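Local structure of WbbM protein (Klebsiella pneumoniae, 6U4B) at residues Q144-G149 / K278-T283; E92-Y97 / D221-Y226. The protein is a bifunctional O-antigen polymerase that probably transfers sugars through glycosyltransferase activity and carries bound magnesium. All blocks are in the same frame, centred on the assembly; numbering follows the deposited sequence.

Contact 1 (Q144-G149 / K278-T283); sequences QRCVEG and KELQRT
The backbones of C146 and K278 stay apart, with C146 CA 8.6 Å from K278 CA; the gap is spanned by the side chains of C146, K278 and L280, with the C146 carbonyl as the one backbone group taking part. Here the C-terminal end of helix 140-146 meets a strand of the mixed sheet in the alpha/beta domain of the DUF4422 family: K278 and L280 belong to strand 277-285, which runs parallel to strand 152-159 in the same sheet. Backbone angles mark V147 as the first non-helical residue, and its N makes a weak bond to Q144 O in the last turn. On the strand, backbone hydrogen bonds pair K278 with I152 and L280 with L154, which fixes the two residues in the sheet. Their CB atoms both point toward the helix end, as expected two positions apart on one strand.

C146 has the most surface buried in the contact. Its SG, anti to the backbone N, touches two strand side chains on its strand-facing side, 3.8 Å from K278 CD and 3.8 Å from L280 CD2. The buried C146 side chain is thus in contact with L280, the aliphatic part of K278 and also L153 of the neighbouring strand, while L280 meets F109 and Q113. The K278 chain leaves the strand extended, then bends at chi3 (-73°), which carries its aliphatic part past SG and brings its ammonium group to the helix terminus. A carbonyl at that end is probably polarised by the helix dipole, which would favour a cationic partner. K278 NZ approaches C146 O off-axis, with a C=O...N angle of 127° and the nitrogen tilted 24° from the carbonyl plane, and the hydrogen bond it donates there is 2.8 Å long.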
ATOM      1  N   GLN A 144     -11.998  16.234 -57.253  1.00 82.80           N
ATOM      2  CA  GLN A 144     -12.067  17.674 -57.492  1.00 88.17           C
ATOM      3  C   GLN A 144     -12.865  17.998 -58.750  1.00 87.76           C
ATOM      4  O   GLN A 144     -13.675  18.934 -58.753  1.00 84.25           O
ATOM      5  CB  GLN A 144     -10.658  18.259 -57.580  1.00 97.40           C
ATOM      6  CG  GLN A 144     -10.021  18.544 -56.228  1.00102.02           C
ATOM      7  CD  GLN A 144      -9.927  20.027 -55.931  1.00109.74           C
ATOM      8  OE1 GLN A 144      -9.548  20.822 -56.793  1.00114.17           O
ATOM      9  NE2 GLN A 144     -10.277  20.409 -54.708  1.00109.55           N
ATOM     10  N   ARG A 145     -12.650  17.245 -59.832  1.00 89.54           N
ATOM     11  CA  ARG A 145     -13.417  17.486 -61.051  1.00 90.61           C
ATOM     12  C   ARG A 145     -14.884  17.112 -60.874  1.00 83.03           C
ATOM     13  O   ARG A 145     -15.753  17.667 -61.557  1.00 84.61           O
ATOM     14  CB  ARG A 145     -12.814  16.712 -62.227  1.00 92.61           C
ATOM     15  CG  ARG A 145     -11.489  17.261 -62.743  1.00 98.33           C
ATOM     16  CD  ARG A 145     -11.341  17.014 -64.242  1.00106.42           C
ATOM     17  NE  ARG A 145     -10.115  17.594 -64.786  1.00110.41           N
ATOM     18  CZ  ARG A 145      -9.865  17.734 -66.084  1.00111.93           C
ATOM     19  NH1 ARG A 145     -10.759  17.342 -66.982  1.00113.92           N
ATOM     20  NH2 ARG A 145      -8.721  18.273 -66.487  1.00111.78           N
ATOM     21  N   CYS A 146     -15.181  16.186 -59.965  1.00 75.17           N
ATOM     22  CA  CYS A 146     -16.562  15.767 -59.774  1.00 78.76           C
ATOM     23  C   CYS A 146     -17.371  16.817 -59.022  1.00 81.94           C
ATOM     24  O   CYS A 146     -18.593  16.894 -59.203  1.00 80.35           O
ATOM     25  CB  CYS A 146     -16.597  14.433 -59.035  1.00 74.21           C
ATOM     26  SG  CYS A 146     -18.219  13.650 -58.921  1.00 69.89           S
ATOM     27  N   VAL A 147     -16.716  17.631 -58.189  1.00 79.49           N
ATOM     28  CA  VAL A 147     -17.405  18.612 -57.356  1.00 77.18           C
ATOM     29  C   VAL A 147     -17.390  20.011 -57.973  1.00 85.19           C
ATOM     30  O   VAL A 147     -17.789  20.972 -57.310  1.00 84.45           O
ATOM     31  CB  VAL A 147     -16.822  18.657 -55.935  1.00 69.69           C
ATOM     32  CG1 VAL A 147     -16.836  17.293 -55.288  1.00 67.53           C
ATOM     33  CG2 VAL A 147     -15.420  19.253 -55.967  1.00 70.08           C
ATOM     34  N   GLU A 148     -16.960  20.141 -59.232  1.00 99.83           N
ATOM     35  CA  GLU A 148     -16.657  21.424 -59.875  1.00106.51           C
ATOM     36  C   GLU A 148     -17.665  22.528 -59.551  1.00105.59           C
ATOM     37  O   GLU A 148     -17.404  23.388 -58.703  1.00113.22           O
ATOM     38  CB  GLU A 148     -16.583  21.250 -61.391  1.00117.59           C
ATOM     39  CG  GLU A 148     -15.401  21.964 -62.018  1.00127.73           C
ATOM     40  CD  GLU A 148     -15.229  23.392 -61.504  1.00133.10           C
ATOM     41  OE1 GLU A 148     -16.167  24.203 -61.657  1.00135.04           O
ATOM     42  OE2 GLU A 148     -14.156  23.705 -60.940  1.00134.52           O
ATOM     43  N   GLY A 149     -18.821  22.516 -60.213  1.00 95.23           N
ATOM     44  CA  GLY A 149     -19.837  23.525 -59.968  1.00 91.68           C
ATOM     45  C   GLY A 149     -21.058  22.977 -59.260  1.00 85.97           C
ATOM     46  O   GLY A 149     -22.169  23.482 -59.444  1.00 86.54           O
ATOM     47  N   LYS A 278     -25.603  16.197 -57.704  1.00 68.30           N
ATOM     48  CA  LYS A 278     -25.025  15.148 -58.539  1.00 68.47           C
ATOM     49  C   LYS A 278     -25.119  13.831 -57.780  1.00 62.12           C
ATOM     50  O   LYS A 278     -24.432  13.640 -56.770  1.00 59.29           O
ATOM     51  CB  LYS A 278     -23.579  15.464 -58.920  1.00 73.38           C
ATOM     52  CG  LYS A 278     -23.001  14.500 -59.950  1.00 77.45           C
ATOM     53  CD  LYS A 278     -21.542  14.804 -60.280  1.00 83.71           C
ATOM     54  CE  LYS A 278     -21.404  16.062 -61.125  1.00 87.37           C
ATOM     55  NZ  LYS A 278     -19.997  16.265 -61.579  1.00 89.16           N
ATOM     56  N   GLU A 279     -25.971  12.931 -58.263  1.00 57.12           N
ATOM     57  CA  GLU A 279     -26.128  11.622 -57.647  1.00 62.89           C
ATOM     58  C   GLU A 279     -25.046  10.675 -58.151  1.00 64.85           C
ATOM     59  O   GLU A 279     -24.826  10.556 -59.360  1.00 64.74           O
ATOM     60  CB  GLU A 279     -27.515  11.054 -57.942  1.00 64.62           C
ATOM     61  CG  GLU A 279     -28.641  11.788 -57.229  1.00 65.05           C
ATOM     62  CD  GLU A 279     -30.015  11.256 -57.590  1.00 69.56           C
ATOM     63  OE1 GLU A 279     -31.018  11.891 -57.203  1.00 68.59           O
ATOM     64  OE2 GLU A 279     -30.095  10.204 -58.259  1.00 73.38           O
ATOM     65  N   LEU A 280     -24.374  10.007 -57.220  1.00 65.54           N
ATOM     66  CA  LEU A 280     -23.275   9.108 -57.532  1.00 63.92           C
ATOM     67  C   LEU A 280     -23.641   7.684 -57.136  1.00 63.88           C
ATOM     68  O   LEU A 280     -24.531   7.457 -56.310  1.00 59.66           O
ATOM     69  CB  LEU A 280     -21.993   9.539 -56.807  1.00 63.40           C
ATOM     70  CG  LEU A 280     -21.558  10.994 -56.984  1.00 62.90           C
ATOM     71  CD1 LEU A 280     -20.459  11.337 -55.992  1.00 53.07           C
ATOM     72  CD2 LEU A 280     -21.096  11.253 -58.411  1.00 56.64           C
ATOM     73  N   GLN A 281     -22.943   6.722 -57.731  1.00 62.93           N
ATOM     74  CA  GLN A 281     -23.125   5.328 -57.353  1.00 63.89           C
ATOM     75  C   GLN A 281     -22.518   5.062 -55.978  1.00 60.87           C
ATOM     76  O   GLN A 281     -21.592   5.748 -55.539  1.00 53.27           O
ATOM     77  CB  GLN A 281     -22.487   4.398 -58.389  1.00 58.62           C
ATOM     78  CG  GLN A 281     -23.099   4.467 -59.784  1.00 61.11           C
ATOM     79  CD  GLN A 281     -22.532   3.409 -60.716  1.00 69.97           C
ATOM     80  OE1 GLN A 281     -21.412   3.536 -61.213  1.00 68.28           O
ATOM     81  NE2 GLN A 281     -23.301   2.353 -60.948  1.00 71.04           N
ATOM     82  N   ARG A 282     -23.053   4.050 -55.298  1.00 61.17           N
ATOM     83  CA  ARG A 282     -22.535   3.588 -54.018  1.00 58.18           C
ATOM     84  C   ARG A 282     -21.651   2.367 -54.228  1.00 57.62           C
ATOM     85  O   ARG A 282     -21.917   1.534 -55.096  1.00 60.44           O
ATOM     86  CB  ARG A 282     -23.664   3.224 -53.050  1.00 60.36           C
ATOM     87  CG  ARG A 282     -24.630   4.348 -52.751  1.00 66.03           C
ATOM     88  CD  ARG A 282     -25.638   3.953 -51.675  1.00 70.25           C
ATOM     89  NE  ARG A 282     -26.718   3.111 -52.187  1.00 78.48           N
ATOM     90  CZ  ARG A 282     -27.853   3.578 -52.700  1.00 88.33           C
ATOM     91  NH1 ARG A 282     -28.062   4.886 -52.778  1.00 87.48           N
ATOM     92  NH2 ARG A 282     -28.782   2.740 -53.141  1.00 93.72           N
ATOM     93  N   THR A 283     -20.600   2.261 -53.420  1.00 54.77           N
ATOM     94  CA  THR A 283     -19.725   1.099 -53.445  1.00 61.10           C
ATOM     95  C   THR A 283     -19.844   0.316 -52.143  1.00 64.09           C
ATOM     96  O   THR A 283     -20.280   0.835 -51.111  1.00 64.24           O
ATOM     97  CB  THR A 283     -18.259   1.496 -53.671  1.00 59.08           C
ATOM     98  OG1 THR A 283     -17.696   1.995 -52.451  1.00 56.64           O
ATOM     99  CG2 THR A 283     -18.150   2.564 -54.752  1.00 60.15           C
TER

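Contact 2 (E92-Y97 / D221-Y226)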
ATOM      1  N   GLU A  92     -13.032  21.265 -36.883  1.00 61.61           N
ATOM      2  CA  GLU A  92     -12.197  21.221 -38.074  1.00 65.02           C
ATOM      3  C   GLU A  92     -12.241  22.538 -38.839  1.00 68.42           C
ATOM      4  O   GLU A  92     -13.270  23.219 -38.891  1.00 65.65           O
ATOM      5  CB  GLU A  92     -12.639  20.085 -38.998  1.00 60.86           C
ATOM      6  CG  GLU A  92     -12.048  18.731 -38.658  1.00 57.45           C
ATOM      7  CD  GLU A  92     -10.572  18.641 -38.993  1.00 58.24           C
ATOM      8  OE1 GLU A  92      -9.740  19.083 -38.170  1.00 55.22           O
ATOM      9  OE2 GLU A  92     -10.245  18.140 -40.090  1.00 56.94           O
ATOM     10  N   GLU A  93     -11.103  22.892 -39.437  1.00 66.86           N
ATOM     11  CA  GLU A  93     -11.056  23.976 -40.411  1.00 68.10           C
ATOM     12  C   GLU A  93     -11.622  23.450 -41.724  1.00 67.08           C
ATOM     13  O   GLU A  93     -11.009  22.604 -42.383  1.00 65.04           O
ATOM     14  CB  GLU A  93      -9.634  24.500 -40.585  1.00 72.92           C
ATOM     15  CG  GLU A  93      -9.324  25.712 -39.718  1.00 81.08           C
ATOM     16  CD  GLU A  93      -8.158  26.526 -40.240  1.00 90.31           C
ATOM     17  OE1 GLU A  93      -7.109  25.928 -40.561  1.00 92.97           O
ATOM     18  OE2 GLU A  93      -8.291  27.765 -40.337  1.00 94.72           O
ATOM     19  N   LEU A  94     -12.793  23.951 -42.103  1.00 68.85           N
ATOM     20  CA  LEU A  94     -13.572  23.356 -43.178  1.00 65.67           C
ATOM     21  C   LEU A  94     -13.007  23.737 -44.539  1.00 70.97           C
ATOM     22  O   LEU A  94     -12.775  24.918 -44.820  1.00 76.99           O
ATOM     23  CB  LEU A  94     -15.028  23.798 -43.068  1.00 59.97           C
ATOM     24  CG  LEU A  94     -15.584  23.757 -41.644  1.00 54.31           C
ATOM     25  CD1 LEU A  94     -16.940  24.423 -41.588  1.00 49.73           C
ATOM     26  CD2 LEU A  94     -15.665  22.327 -41.131  1.00 50.89           C
ATOM     27  N   ALA A  95     -12.795  22.733 -45.384  1.00 69.97           N
ATOM     28  CA  ALA A  95     -12.420  22.972 -46.767  1.00 69.99           C
ATOM     29  C   ALA A  95     -13.614  23.543 -47.534  1.00 71.39           C
ATOM     30  O   ALA A  95     -14.717  23.692 -47.002  1.00 69.92           O
ATOM     31  CB  ALA A  95     -11.920  21.681 -47.410  1.00 65.27           C
ATOM     32  N   ASP A  96     -13.385  23.867 -48.809  1.00 73.64           N
ATOM     33  CA  ASP A  96     -14.468  24.379 -49.644  1.00 73.71           C
ATOM     34  C   ASP A  96     -15.593  23.363 -49.786  1.00 68.73           C
ATOM     35  O   ASP A  96     -16.754  23.745 -49.970  1.00 65.45           O
ATOM     36  CB  ASP A  96     -13.932  24.776 -51.020  1.00 76.77           C
ATOM     37  CG  ASP A  96     -12.900  25.884 -50.946  1.00 81.70           C
ATOM     38  OD1 ASP A  96     -13.035  26.770 -50.077  1.00 83.13           O
ATOM     39  OD2 ASP A  96     -11.950  25.869 -51.757  1.00 86.32           O
ATOM     40  N   TYR A  97     -15.272  22.073 -49.701  1.00 64.52           N
ATOM     41  CA  TYR A  97     -16.262  21.006 -49.730  1.00 65.18           C
ATOM     42  C   TYR A  97     -15.997  20.060 -48.570  1.00 62.41           C
ATOM     43  O   TYR A  97     -14.852  19.653 -48.352  1.00 63.50           O
ATOM     44  CB  TYR A  97     -16.223  20.245 -51.061  1.00 67.26           C
ATOM     45  CG  TYR A  97     -16.850  20.994 -52.213  1.00 72.07           C
ATOM     46  CD1 TYR A  97     -18.136  20.693 -52.642  1.00 73.56           C
ATOM     47  CD2 TYR A  97     -16.161  22.007 -52.866  1.00 75.81           C
ATOM     48  CE1 TYR A  97     -18.718  21.378 -53.695  1.00 78.66           C
ATOM     49  CE2 TYR A  97     -16.735  22.697 -53.920  1.00 80.77           C
ATOM     50  CZ  TYR A  97     -18.013  22.379 -54.329  1.00 80.91           C
ATOM     51  OH  TYR A  97     -18.589  23.062 -55.377  1.00 82.30           O
ATOM     52  N   ASP A 221     -20.410  26.265 -47.176  1.00 66.79           N
ATOM     53  CA  ASP A 221     -21.465  27.103 -46.613  1.00 71.58           C
ATOM     54  C   ASP A 221     -22.758  26.320 -46.417  1.00 66.90           C
ATOM     55  O   ASP A 221     -23.491  26.556 -45.449  1.00 67.66           O
ATOM     56  CB  ASP A 221     -21.692  28.320 -47.503  1.00 80.77           C
ATOM     57  CG  ASP A 221     -20.566  29.328 -47.398  1.00 90.17           C
ATOM     58  OD1 ASP A 221     -20.078  29.559 -46.266  1.00 91.74           O
ATOM     59  OD2 ASP A 221     -20.166  29.891 -48.440  1.00 95.67           O
ATOM     60  N   ILE A 222     -23.054  25.383 -47.318  1.00 61.04           N
ATOM     61  CA  ILE A 222     -24.229  24.538 -47.135  1.00 53.15           C
ATOM     62  C   ILE A 222     -24.034  23.595 -45.953  1.00 56.25           C
ATOM     63  O   ILE A 222     -24.992  23.277 -45.236  1.00 56.58           O
ATOM     64  CB  ILE A 222     -24.535  23.771 -48.436  1.00 51.76           C
ATOM     65  CG1 ILE A 222     -24.762  24.755 -49.589  1.00 54.83           C
ATOM     66  CG2 ILE A 222     -25.752  22.876 -48.268  1.00 50.35           C
ATOM     67  CD1 ILE A 222     -25.245  24.104 -50.870  1.00 54.48           C
ATOM     68  N   PHE A 223     -22.800  23.142 -45.725  1.00 54.11           N
ATOM     69  CA  PHE A 223     -22.535  22.241 -44.607  1.00 50.97           C
ATOM     70  C   PHE A 223     -22.750  22.934 -43.266  1.00 47.97           C
ATOM     71  O   PHE A 223     -23.334  22.347 -42.348  1.00 46.09           O
ATOM     72  CB  PHE A 223     -21.112  21.689 -44.706  1.00 48.12           C
ATOM     73  CG  PHE A 223     -20.642  20.991 -43.463  1.00 46.11           C
ATOM     74  CD1 PHE A 223     -21.062  19.703 -43.173  1.00 45.49           C
ATOM     75  CD2 PHE A 223     -19.775  21.621 -42.584  1.00 46.23           C
ATOM     76  CE1 PHE A 223     -20.628  19.057 -42.031  1.00 45.21           C
ATOM     77  CE2 PHE A 223     -19.337  20.981 -41.441  1.00 44.50           C
ATOM     78  CZ  PHE A 223     -19.764  19.695 -41.164  1.00 43.44           C
ATOM     79  N   VAL A 224     -22.280  24.176 -43.129  1.00 52.09           N
ATOM     80  CA  VAL A 224     -22.448  24.897 -41.870  1.00 57.73           C
ATOM     81  C   VAL A 224     -23.920  25.183 -41.606  1.00 57.78           C
ATOM     82  O   VAL A 224     -24.411  24.994 -40.485  1.00 55.36           O
ATOM     83  CB  VAL A 224     -21.615  26.192 -41.878  1.00 62.00           C
ATOM     84  CG1 VAL A 224     -22.051  27.114 -40.746  1.00 62.38           C
ATOM     85  CG2 VAL A 224     -20.144  25.869 -41.750  1.00 63.12           C
ATOM     86  N   ASP A 225     -24.649  25.640 -42.627  1.00 56.55           N
ATOM     87  CA  ASP A 225     -26.066  25.940 -42.453  1.00 55.19           C
ATOM     88  C   ASP A 225     -26.851  24.688 -42.080  1.00 51.96           C
ATOM     89  O   ASP A 225     -27.684  24.711 -41.165  1.00 48.80           O
ATOM     90  CB  ASP A 225     -26.629  26.570 -43.725  1.00 58.75           C
ATOM     91  CG  ASP A 225     -28.087  26.961 -43.580  1.00 70.93           C
ATOM     92  OD1 ASP A 225     -28.362  28.010 -42.960  1.00 75.88           O
ATOM     93  OD2 ASP A 225     -28.958  26.214 -44.076  1.00 73.00           O
ATOM     94  N   TYR A 226     -26.595  23.582 -42.781  1.00 48.06           N
ATOM     95  CA  TYR A 226     -27.276  22.331 -42.461  1.00 45.71           C
ATOM     96  C   TYR A 226     -26.910  21.844 -41.063  1.00 47.90           C
ATOM     97  O   TYR A 226     -27.756  21.293 -40.348  1.00 44.02           O
ATOM     98  CB  TYR A 226     -26.941  21.273 -43.513  1.00 43.88           C
ATOM     99  CG  TYR A 226     -27.455  19.890 -43.186  1.00 40.99           C
ATOM    100  CD1 TYR A 226     -26.586  18.808 -43.103  1.00 45.68           C
ATOM    101  CD2 TYR A 226     -28.806  19.666 -42.951  1.00 41.63           C
ATOM    102  CE1 TYR A 226     -27.048  17.539 -42.802  1.00 45.61           C
ATOM    103  CE2 TYR A 226     -29.280  18.402 -42.648  1.00 42.73           C
ATOM    104  CZ  TYR A 226     -28.395  17.342 -42.574  1.00 44.15           C
ATOM    105  OH  TYR A 226     -28.859  16.080 -42.272  1.00 41.56           O
TER
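L94, with the most surface buried here, meets helix 220-240 through both of its methyl groups. Its CB points toward the helix, and CG lies anti to the carbonyl carbon (chi1 -44°), directing the branched end at two consecutive helical residues, F223 and V224. The contact is made by side chains alone: the nearest CA atoms, L94 CA and V224 CA, are still 9.1 Å apart, and no hydrogen bond crosses.

Of the two methyls, CD1 sits against both residues and CD2 against F223 alone. L94 CD1 presses on V224 CG2 at 3.5 Å and also lies 4.1 Å from F223 CD2, whereas L94 CD2 reaches F223 CE2 at 3.9 Å. The leucine crosses each of its partners at about a right angle. F223 is buried and has further neighbours in H85, W89 and M218, while L94 also rests on V88 of helix 82-91, so the leucine joins two helices.

Next to this apolar patch, a backbone hydrogen bond pairs D96 with K220. Loop 92-96 runs beside the first turns of helix 220-240, its L94 side chain touching them, and is the last loop of a beta-alpha-beta crossover from strand 47-51 through helix 82-91 to strand 97-102.

How the contacts relate
From the N terminus, the chain passes 92-97, 144-149, 221-226 and 278-283 in turn. Contact 2 closes a loop when helix 220-240 returns to 92-97, but 144-149 lies inside that loop and finds its partner only at 278-283, so the two closures cross rather than nest. Contact 2 joins the entry to strand 97-102 with the helix that follows strand 216-219; contact 1 joins the end of helix 140-146 with strand 277-285, and all three strands belong to one mixed sheet. The contact centres are about 17 Å apart, yet they meet directly: Y97 OH lies 3.0 Å from V147 O, a probable hydrogen bond.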